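Side-chain contacts in putative polyketide synthase (Brevibacillus brevis, PDB 6HP2), which forms the S-adenosylmethionine-dependent O-methyltransferase domain of a multifunctional polyketide synthase and probably serves an intermediate step in bacillaene biosynthesis: residues R52-F57 with R73-E78; P252-Y257 with N271-S276; V62-E67 with K263-L268. One frame throughout, in Å; residues are numbered along the deposited sequence.

Contact 1 (R52-F57 with R73-E78); sequences RKIPGF and REMVRE
A Met-aromatic contact joins Phe57, in the loop before helix 59-64, to Met75 on helix 70-88. The thioether slides past the ring in the opposite sense: Met75 SD lies 5.4 Å from the centroid of the Phe57 ring, 71° off the ring normal, an oblique approach. Met75 CE packs closer, 3.8 Å from Phe57 CE2. A bend at chi3 (65°) turns this methyl toward the loop, where it also meets Ile54 CD1 tip to tip at 4.1 Å. Val76 completes the helix side, its CG2 standing at the ring edge, near the ring plane, 4.0 Å from Phe57 CZ.

Ile54 and Phe57 are brought together by a type II beta turn, closed by Phe57 N to Ile54 O at 3.1 Å, with Gly56 taking the positive phi of its third position. Phe57 CG is anti to the backbone N (chi1 -161°), which extends the ring toward the helix. Phe50 meets this ring edge-to-face, and Val76 also touches Met59. The contact is thus a small, partly buried apolar junction in which a type II turn packs on a helix in the N-terminal region of this methyltransferase, through a Met-aromatic pair.

Contact 2 (P252-Y257 with N271-S276); sequences PDVEQY and NTVNQS
The Glu255 carboxylate is the flat group that meets the other helix: its OE2 lies 4.2 Å from Val273 CG1, with the methyl tilted out of the carboxylate plane. This is van der Waals contact alone, made from one oxygen. The Glu255 CA-CB bond does not aim at helix 263-281; the extended outer part of the chain (chi2 -156°) carries the carboxylate back alongside it. The Tyr257 ring, which leaves the short helix at roughly a right angle to the direction of helix 263-281, makes a cation-pi contact with Arg61 of helix 59-64.

Val254 and Val273 form the apolar centre, sliding past each other in opposite directions until Val254 CG2 is 4.0 Å from Val273 CG2. At Val254, chi1 of 65° sets CG1 in the crowded position between the backbone N and the carbonyl carbon, leaving CG2 anti to the N and directed at the partner helix. Val273 is buried and forks its two methyls, CG2 to Val254 and CG1 to Glu255.

Asp253 occupies the N-cap position of helix 254-258 without a capping bond from its side chain; OD2 instead makes a salt bridge to Arg61. The first turn is closed by Tyr257 N to Asp253 O at 2.8 Å. Successive helices running roughly antiparallel, joined by a short loop and packed through a valine pair, make this a helical hairpin.

Contact 3 (V62-E67 with K263-L268); sequences VILNPE and KAVQDL
Leu64, at the C-terminal end of helix 59-64, divides its two methyls between Val265 and Leu268 on the first turns of helix 263-281. Leu64 CD1 lies 3.9 Å from Val265 CG1, and Leu64 CD2 lies 3.8 Å from Leu268 CD1. Leu64 CD2 also reaches Val265 CG1 at 4.1 Å, so that valine methyl faces both branches of the leucine. Against both partners the side chains run past one another in opposite directions. The interaction is wholly apolar, near the surface.

The torsions place the branches. Leu64 has CG beside its backbone N and anti to the carbonyl carbon (chi1 -63°), with CD2 and CD1 spreading at the tip. Leu268 instead carries CG between its backbone N and carbonyl carbon (chi1 62°), and with chi2 at 77° its CD1 folds over toward Leu64.

Around this cluster one helix ends and the other begins: Asn65 is the first residue after Leu64 to leave helical geometry, and at the start of helix 263-281 Asp267 N bonds to two carbonyls, Lys263 O at 2.7 Å and Ala264 O at 3.0 Å. One turn apart, Lys263 NZ and Asp267 OD1 form a salt bridge of 3.5 Å.

Leu261, in the loop leading into helix 263-281, also touches Leu64. Away from this interface Val62 packs on Glu72 and Arg73, leaving helix 59-64 lodged between helix 263-281 and helix 70-88.

In the fold
Helix 59-64 ties the three contacts together. Val62, from contact 3, touches contact 1 through Val62 CG2 to Phe57 CZ at 4.0 Å, and Ile63 CD1 packs 3.7 Å from Arg73 NE. Contacts 2 and 3 share helix 263-281, have centres about 12 Å apart, and meet where Tyr257 CE2 lies 4.3 Å from Leu64 CD1. Contacts 1 and 2 do not touch; their nearest atoms are about 6 Å apart. All three lie outside the Rossmann-like sheet, on one side of the chain's centre. S-adenosyl-L-homocysteine is about 11 Å from the Val76 side chain and 12 Å from that of Leu268, whereas contact 2 is remote from the site.

Contact 1 (R52-F57 with R73-E78)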
loop_
_atom_site.group_PDB
_atom_site.type_symbol
_atom_site.label_atom_id
_atom_site.label_comp_id
_atom_site.label_asym_id
_atom_site.label_seq_id
_atom_site.Cartn_x
_atom_site.Cartn_y
_atom_site.Cartn_z
ATOM N N ARG A 52 4.613 -16.194 10.823
ATOM C CA ARG A 52 5.510 -17.322 10.649
ATOM C C ARG A 52 5.202 -17.987 9.323
ATOM O O ARG A 52 4.110 -17.839 8.770
ATOM C CB ARG A 52 5.349 -18.351 11.779
ATOM C CG ARG A 52 3.981 -18.984 11.839
ATOM C CD ARG A 52 3.534 -19.293 13.261
ATOM N NE ARG A 52 3.136 -18.103 14.018
ATOM C CZ ARG A 52 1.921 -17.562 13.990
ATOM N NH1 ARG A 52 0.975 -18.079 13.228
ATOM N NH2 ARG A 52 1.655 -16.491 14.721
ATOM N N LYS A 53 6.167 -18.749 8.830
ATOM C CA LYS A 53 5.919 -19.618 7.680
ATOM C C LYS A 53 4.942 -20.725 8.044
ATOM O O LYS A 53 5.023 -21.317 9.125
ATOM C CB LYS A 53 7.228 -20.217 7.171
ATOM C CG LYS A 53 8.187 -19.147 6.668
ATOM C CD LYS A 53 9.535 -19.744 6.283
ATOM C CE LYS A 53 10.452 -18.678 5.705
ATOM N NZ LYS A 53 10.687 -17.546 6.661
ATOM N N ILE A 54 4.000 -20.995 7.149
ATOM C CA ILE A 54 3.077 -22.121 7.317
ATOM C C ILE A 54 3.522 -23.216 6.365
ATOM O O ILE A 54 3.398 -23.048 5.137
ATOM C CB ILE A 54 1.622 -21.711 7.061
ATOM C CG1 ILE A 54 1.242 -20.582 8.029
ATOM C CG2 ILE A 54 0.687 -22.908 7.239
ATOM C CD1 ILE A 54 -0.095 -19.970 7.733
ATOM N N PRO A 55 4.057 -24.342 6.860
ATOM C CA PRO A 55 4.492 -25.397 5.943
ATOM C C PRO A 55 3.319 -25.960 5.157
ATOM O O PRO A 55 2.233 -26.208 5.698
ATOM C CB PRO A 55 5.129 -26.445 6.864
ATOM C CG PRO A 55 4.560 -26.159 8.238
ATOM C CD PRO A 55 4.330 -24.677 8.279
ATOM N N GLY A 56 3.546 -26.146 3.853
ATOM C CA GLY A 56 2.519 -26.613 2.950
ATOM C C GLY A 56 1.649 -25.520 2.358
ATOM O O GLY A 56 1.078 -25.711 1.280
ATOM N N PHE A 57 1.522 -24.386 3.037
ATOM C CA PHE A 57 0.728 -23.292 2.516
ATOM C C PHE A 57 1.417 -22.696 1.292
ATOM O O PHE A 57 2.557 -22.236 1.363
ATOM C CB PHE A 57 0.530 -22.226 3.581
ATOM C CG PHE A 57 -0.630 -21.298 3.315
ATOM C CD1 PHE A 57 -0.468 -20.222 2.511
ATOM C CD2 PHE A 57 -1.856 -21.517 3.888
ATOM C CE1 PHE A 57 -1.495 -19.359 2.265
ATOM C CE2 PHE A 57 -2.890 -20.652 3.665
ATOM C CZ PHE A 57 -2.695 -19.549 2.840
ATOM N N ARG A 73 -8.189 -18.494 1.258
ATOM C CA ARG A 73 -8.189 -17.126 0.790
ATOM C C ARG A 73 -8.763 -16.197 1.850
ATOM O O ARG A 73 -8.373 -15.027 1.927
ATOM C CB ARG A 73 -8.976 -17.010 -0.527
ATOM C CG ARG A 73 -8.847 -15.626 -1.211
ATOM C CD ARG A 73 -7.434 -15.342 -1.712
ATOM N NE ARG A 73 -7.211 -13.977 -2.215
ATOM C CZ ARG A 73 -7.148 -12.880 -1.451
ATOM N NH1 ARG A 73 -7.343 -12.962 -0.144
ATOM N NH2 ARG A 73 -6.911 -11.686 -1.989
ATOM N N GLU A 74 -9.661 -16.705 2.696
ATOM C CA GLU A 74 -10.126 -15.932 3.847
ATOM C C GLU A 74 -8.996 -15.690 4.840
ATOM O O GLU A 74 -8.936 -14.623 5.462
ATOM C CB GLU A 74 -11.309 -16.651 4.511
ATOM C CG GLU A 74 -11.983 -15.969 5.649
ATOM C CD GLU A 74 -13.014 -16.885 6.332
ATOM O OE1 GLU A 74 -12.869 -17.157 7.546
ATOM O OE2 GLU A 74 -13.960 -17.345 5.648
ATOM N N MET A 75 -8.100 -16.660 5.010
ATOM C CA MET A 75 -6.951 -16.470 5.905
ATOM C C MET A 75 -6.077 -15.340 5.399
ATOM O O MET A 75 -5.561 -14.515 6.171
ATOM C CB MET A 75 -6.098 -17.739 6.020
ATOM C CG MET A 75 -6.612 -18.808 6.918
ATOM S SD MET A 75 -5.699 -20.378 6.634
ATOM C CE MET A 75 -4.104 -19.931 7.156
ATOM N N VAL A 76 -5.875 -15.315 4.092
ATOM C CA VAL A 76 -5.062 -14.291 3.448
ATOM C C VAL A 76 -5.709 -12.945 3.630
ATOM O O VAL A 76 -5.054 -11.964 4.012
ATOM C CB VAL A 76 -4.848 -14.622 1.951
ATOM C CG1 VAL A 76 -4.153 -13.492 1.255
ATOM C CG2 VAL A 76 -4.007 -15.929 1.860
ATOM N N ARG A 77 -7.017 -12.896 3.420
ATOM C CA ARG A 77 -7.736 -11.637 3.533
ATOM C C ARG A 77 -7.603 -11.039 4.926
ATOM O O ARG A 77 -7.467 -9.825 5.081
ATOM C CB ARG A 77 -9.187 -11.855 3.203
ATOM C CG ARG A 77 -9.959 -10.523 3.022
ATOM C CD ARG A 77 -11.437 -10.809 2.713
ATOM N NE ARG A 77 -12.107 -9.662 2.102
ATOM C CZ ARG A 77 -12.526 -8.588 2.769
ATOM N NH1 ARG A 77 -12.336 -8.494 4.079
ATOM N NH2 ARG A 77 -13.132 -7.600 2.126
ATOM N N GLU A 78 -7.689 -11.872 5.952
ATOM C CA GLU A 78 -7.511 -11.382 7.315
ATOM C C GLU A 78 -6.157 -10.719 7.515
ATOM O O GLU A 78 -6.051 -9.774 8.295
ATOM C CB GLU A 78 -7.695 -12.537 8.326
ATOM C CG GLU A 78 -9.109 -13.082 8.401
ATOM C CD GLU A 78 -9.230 -14.261 9.361
ATOM O OE1 GLU A 78 -8.190 -14.824 9.757
ATOM O OE2 GLU A 78 -10.368 -14.619 9.719
#

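Contact 2 (P252-Y257 with N271-S276)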
loop_
_atom_site.group_PDB
_atom_site.type_symbol
_atom_site.label_atom_id
_atom_site.label_comp_id
_atom_site.label_asym_id
_atom_site.label_seq_id
_atom_site.Cartn_x
_atom_site.Cartn_y
_atom_site.Cartn_z
ATOM N N PRO A 252 8.102 -22.809 -1.898
ATOM C CA PRO A 252 9.319 -23.418 -2.473
ATOM C C PRO A 252 9.132 -24.032 -3.859
ATOM O O PRO A 252 10.097 -24.104 -4.621
ATOM C CB PRO A 252 9.714 -24.475 -1.425
ATOM C CG PRO A 252 8.472 -24.729 -0.612
ATOM C CD PRO A 252 7.653 -23.473 -0.657
ATOM N N ASP A 253 7.931 -24.461 -4.229
ATOM C CA ASP A 253 7.709 -25.061 -5.540
ATOM C C ASP A 253 7.122 -24.087 -6.561
ATOM O O ASP A 253 6.738 -24.512 -7.658
ATOM C CB ASP A 253 6.776 -26.269 -5.417
ATOM C CG ASP A 253 5.389 -25.870 -4.954
ATOM O OD1 ASP A 253 5.286 -25.099 -3.967
ATOM O OD2 ASP A 253 4.405 -26.303 -5.586
ATOM N N VAL A 254 7.071 -22.794 -6.246
ATOM C CA VAL A 254 6.287 -21.867 -7.044
ATOM C C VAL A 254 6.787 -21.842 -8.483
ATOM O O VAL A 254 5.990 -21.865 -9.423
ATOM C CB VAL A 254 6.279 -20.466 -6.383
ATOM C CG1 VAL A 254 7.669 -19.861 -6.378
ATOM C CG2 VAL A 254 5.311 -19.572 -7.109
ATOM N N GLU A 255 8.101 -21.859 -8.686
ATOM C CA GLU A 255 8.625 -21.712 -10.035
ATOM C C GLU A 255 8.196 -22.884 -10.909
ATOM O O GLU A 255 7.794 -22.689 -12.061
ATOM C CB GLU A 255 10.145 -21.594 -9.997
ATOM C CG GLU A 255 10.639 -20.414 -9.177
ATOM C CD GLU A 255 12.024 -19.955 -9.578
ATOM O OE1 GLU A 255 12.973 -20.763 -9.488
ATOM O OE2 GLU A 255 12.159 -18.786 -10.000
ATOM N N GLN A 256 8.246 -24.105 -10.364
ATOM C CA GLN A 256 7.687 -25.264 -11.050
ATOM C C GLN A 256 6.184 -25.121 -11.232
ATOM O O GLN A 256 5.643 -25.378 -12.321
ATOM C CB GLN A 256 8.003 -26.538 -10.263
ATOM C CG GLN A 256 9.407 -27.072 -10.464
ATOM C CD GLN A 256 9.579 -27.735 -11.820
ATOM O OE1 GLN A 256 8.887 -28.703 -12.145
ATOM N NE2 GLN A 256 10.500 -27.214 -12.620
ATOM N N TYR A 257 5.487 -24.720 -10.167
ATOM C CA TYR A 257 4.033 -24.676 -10.200
ATOM C C TYR A 257 3.538 -23.790 -11.334
ATOM O O TYR A 257 2.705 -24.212 -12.139
ATOM C CB TYR A 257 3.481 -24.182 -8.854
ATOM C CG TYR A 257 1.974 -23.955 -8.869
ATOM C CD1 TYR A 257 1.108 -25.007 -8.998
ATOM C CD2 TYR A 257 1.434 -22.670 -8.720
ATOM C CE1 TYR A 257 -0.268 -24.816 -9.027
ATOM C CE2 TYR A 257 0.076 -22.462 -8.723
ATOM C CZ TYR A 257 -0.782 -23.556 -8.900
ATOM O OH TYR A 257 -2.155 -23.389 -8.923
ATOM N N ASN A 271 5.871 -11.193 -11.228
ATOM C CA ASN A 271 6.346 -10.054 -10.459
ATOM C C ASN A 271 6.348 -10.377 -8.970
ATOM O O ASN A 271 7.214 -9.896 -8.214
ATOM C CB ASN A 271 5.470 -8.833 -10.728
ATOM C CG ASN A 271 5.584 -8.343 -12.144
ATOM O OD1 ASN A 271 6.225 -8.978 -12.979
ATOM N ND2 ASN A 271 4.958 -7.205 -12.430
ATOM N N THR A 272 5.315 -11.111 -8.511
ATOM C CA THR A 272 5.269 -11.521 -7.108
ATOM C C THR A 272 6.419 -12.454 -6.798
ATOM O O THR A 272 7.081 -12.324 -5.772
ATOM C CB THR A 272 3.932 -12.200 -6.802
ATOM O OG1 THR A 272 2.885 -11.270 -7.036
ATOM C CG2 THR A 272 3.907 -12.688 -5.373
ATOM N N VAL A 273 6.718 -13.377 -7.710
ATOM C CA VAL A 273 7.882 -14.242 -7.514
ATOM C C VAL A 273 9.161 -13.405 -7.407
ATOM O O VAL A 273 9.998 -13.612 -6.520
ATOM C CB VAL A 273 7.978 -15.282 -8.648
ATOM C CG1 VAL A 273 9.292 -16.057 -8.538
ATOM C CG2 VAL A 273 6.792 -16.206 -8.600
ATOM N N ASN A 274 9.329 -12.456 -8.317
ATOM C CA ASN A 274 10.536 -11.634 -8.320
ATOM C C ASN A 274 10.655 -10.808 -7.057
ATOM O O ASN A 274 11.739 -10.664 -6.500
ATOM C CB ASN A 274 10.525 -10.715 -9.537
ATOM C CG ASN A 274 10.787 -11.500 -10.825
ATOM O OD1 ASN A 274 11.399 -12.569 -10.756
ATOM N ND2 ASN A 274 10.329 -10.996 -11.968
ATOM N N GLN A 275 9.558 -10.266 -6.583
ATOM C CA GLN A 275 9.598 -9.516 -5.344
ATOM C C GLN A 275 9.957 -10.408 -4.179
ATOM O O GLN A 275 10.678 -9.982 -3.260
ATOM C CB GLN A 275 8.233 -8.820 -5.107
ATOM C CG GLN A 275 7.982 -7.713 -6.092
ATOM C CD GLN A 275 6.516 -7.260 -6.064
ATOM O OE1 GLN A 275 5.870 -7.292 -5.012
ATOM N NE2 GLN A 275 5.987 -6.891 -7.213
ATOM N N SER A 276 9.430 -11.642 -4.173
ATOM C CA SER A 276 9.770 -12.612 -3.115
ATOM C C SER A 276 11.274 -12.888 -3.056
ATOM O O SER A 276 11.889 -12.927 -1.978
ATOM C CB SER A 276 9.025 -13.939 -3.375
ATOM O OG SER A 276 9.414 -14.944 -2.466
#

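Contact 3 (V62-E67 with K263-L268)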
loop_
_atom_site.group_PDB
_atom_site.type_symbol
_atom_site.label_atom_id
_atom_site.label_comp_id
_atom_site.label_asym_id
_atom_site.label_seq_id
_atom_site.Cartn_x
_atom_site.Cartn_y
_atom_site.Cartn_z
ATOM N N VAL A 62 -3.187 -20.464 -3.715
ATOM C CA VAL A 62 -4.339 -19.801 -3.126
ATOM C C VAL A 62 -4.751 -18.576 -3.934
ATOM O O VAL A 62 -5.949 -18.331 -4.126
ATOM C CB VAL A 62 -4.026 -19.419 -1.670
ATOM C CG1 VAL A 62 -5.155 -18.600 -1.122
ATOM C CG2 VAL A 62 -3.810 -20.685 -0.860
ATOM N N ILE A 63 -3.770 -17.771 -4.374
ATOM C CA ILE A 63 -4.065 -16.549 -5.101
ATOM C C ILE A 63 -4.532 -16.861 -6.512
ATOM O O ILE A 63 -5.425 -16.194 -7.039
ATOM C CB ILE A 63 -2.844 -15.617 -5.115
ATOM C CG1 ILE A 63 -2.519 -15.126 -3.707
ATOM C CG2 ILE A 63 -3.107 -14.471 -6.063
ATOM C CD1 ILE A 63 -3.660 -14.384 -3.030
ATOM N N LEU A 64 -3.910 -17.836 -7.163
ATOM C CA LEU A 64 -4.181 -18.112 -8.574
ATOM C C LEU A 64 -5.333 -19.079 -8.786
ATOM O O LEU A 64 -5.750 -19.280 -9.934
ATOM C CB LEU A 64 -2.919 -18.673 -9.261
ATOM C CG LEU A 64 -1.700 -17.735 -9.319
ATOM C CD1 LEU A 64 -0.528 -18.440 -10.083
ATOM C CD2 LEU A 64 -2.053 -16.389 -9.982
ATOM N N ASN A 65 -5.843 -19.693 -7.724
ATOM C CA ASN A 65 -6.963 -20.628 -7.822
ATOM C C ASN A 65 -7.919 -20.382 -6.665
ATOM O O ASN A 65 -8.162 -21.268 -5.840
ATOM C CB ASN A 65 -6.458 -22.070 -7.831
ATOM C CG ASN A 65 -7.434 -23.019 -8.482
ATOM O OD1 ASN A 65 -8.594 -22.673 -8.721
ATOM N ND2 ASN A 65 -6.970 -24.227 -8.764
ATOM N N PRO A 66 -8.479 -19.170 -6.580
ATOM C CA PRO A 66 -9.264 -18.806 -5.394
ATOM C C PRO A 66 -10.558 -19.582 -5.271
ATOM O O PRO A 66 -11.037 -19.753 -4.142
ATOM C CB PRO A 66 -9.523 -17.306 -5.599
ATOM C CG PRO A 66 -9.450 -17.105 -7.075
ATOM C CD PRO A 66 -8.423 -18.082 -7.574
ATOM N N GLU A 67 -11.129 -20.053 -6.385
ATOM C CA GLU A 67 -12.364 -20.831 -6.315
ATOM C C GLU A 67 -12.109 -22.190 -5.686
ATOM O O GLU A 67 -13.005 -22.788 -5.092
ATOM C CB GLU A 67 -12.983 -21.025 -7.707
ATOM C CG GLU A 67 -13.376 -19.746 -8.435
ATOM C CD GLU A 67 -12.208 -19.095 -9.156
ATOM O OE1 GLU A 67 -11.058 -19.564 -8.983
ATOM O OE2 GLU A 67 -12.441 -18.115 -9.898
ATOM N N LYS A 263 0.198 -19.372 -19.920
ATOM C CA LYS A 263 1.096 -18.224 -20.022
ATOM C C LYS A 263 0.484 -16.973 -19.386
ATOM O O LYS A 263 1.115 -16.321 -18.555
ATOM C CB LYS A 263 1.442 -17.969 -21.486
ATOM C CG LYS A 263 2.501 -16.929 -21.721
ATOM C CD LYS A 263 3.806 -17.335 -21.048
ATOM C CE LYS A 263 4.962 -16.440 -21.476
ATOM N NZ LYS A 263 6.175 -16.680 -20.638
ATOM N N ALA A 264 -0.757 -16.640 -19.748
ATOM C CA ALA A 264 -1.388 -15.443 -19.212
ATOM C C ALA A 264 -1.305 -15.425 -17.689
ATOM O O ALA A 264 -0.741 -14.497 -17.094
ATOM C CB ALA A 264 -2.836 -15.358 -19.667
ATOM N N VAL A 265 -1.849 -16.467 -17.049
ATOM C CA VAL A 265 -1.768 -16.605 -15.598
ATOM C C VAL A 265 -0.323 -16.527 -15.125
ATOM O O VAL A 265 -0.016 -15.888 -14.105
ATOM C CB VAL A 265 -2.432 -17.923 -15.157
ATOM C CG1 VAL A 265 -2.169 -18.179 -13.651
ATOM C CG2 VAL A 265 -3.882 -17.913 -15.443
ATOM N N GLN A 266 0.588 -17.176 -15.857
ATOM C CA GLN A 266 1.998 -17.221 -15.469
ATOM C C GLN A 266 2.637 -15.838 -15.516
ATOM O O GLN A 266 3.532 -15.541 -14.720
ATOM C CB GLN A 266 2.740 -18.199 -16.396
ATOM C CG GLN A 266 4.141 -18.513 -16.063
ATOM C CD GLN A 266 4.729 -19.576 -16.978
ATOM O OE1 GLN A 266 3.998 -20.294 -17.668
ATOM N NE2 GLN A 266 6.056 -19.695 -16.977
ATOM N N ASP A 267 2.181 -14.973 -16.421
ATOM C CA ASP A 267 2.843 -13.688 -16.610
ATOM C C ASP A 267 2.526 -12.715 -15.480
ATOM O O ASP A 267 3.387 -11.924 -15.088
ATOM C CB ASP A 267 2.435 -13.083 -17.954
ATOM C CG ASP A 267 3.114 -13.757 -19.128
ATOM O OD1 ASP A 267 4.253 -14.248 -18.950
ATOM O OD2 ASP A 267 2.506 -13.799 -20.227
ATOM N N LEU A 268 1.300 -12.744 -14.952
ATOM C CA LEU A 268 0.908 -11.765 -13.950
ATOM C C LEU A 268 1.510 -12.051 -12.575
ATOM O O LEU A 268 1.726 -11.113 -11.794
ATOM C CB LEU A 268 -0.615 -11.703 -13.838
ATOM C CG LEU A 268 -1.402 -12.939 -13.401
ATOM C CD1 LEU A 268 -1.300 -13.162 -11.932
ATOM C CD2 LEU A 268 -2.898 -12.833 -13.827
#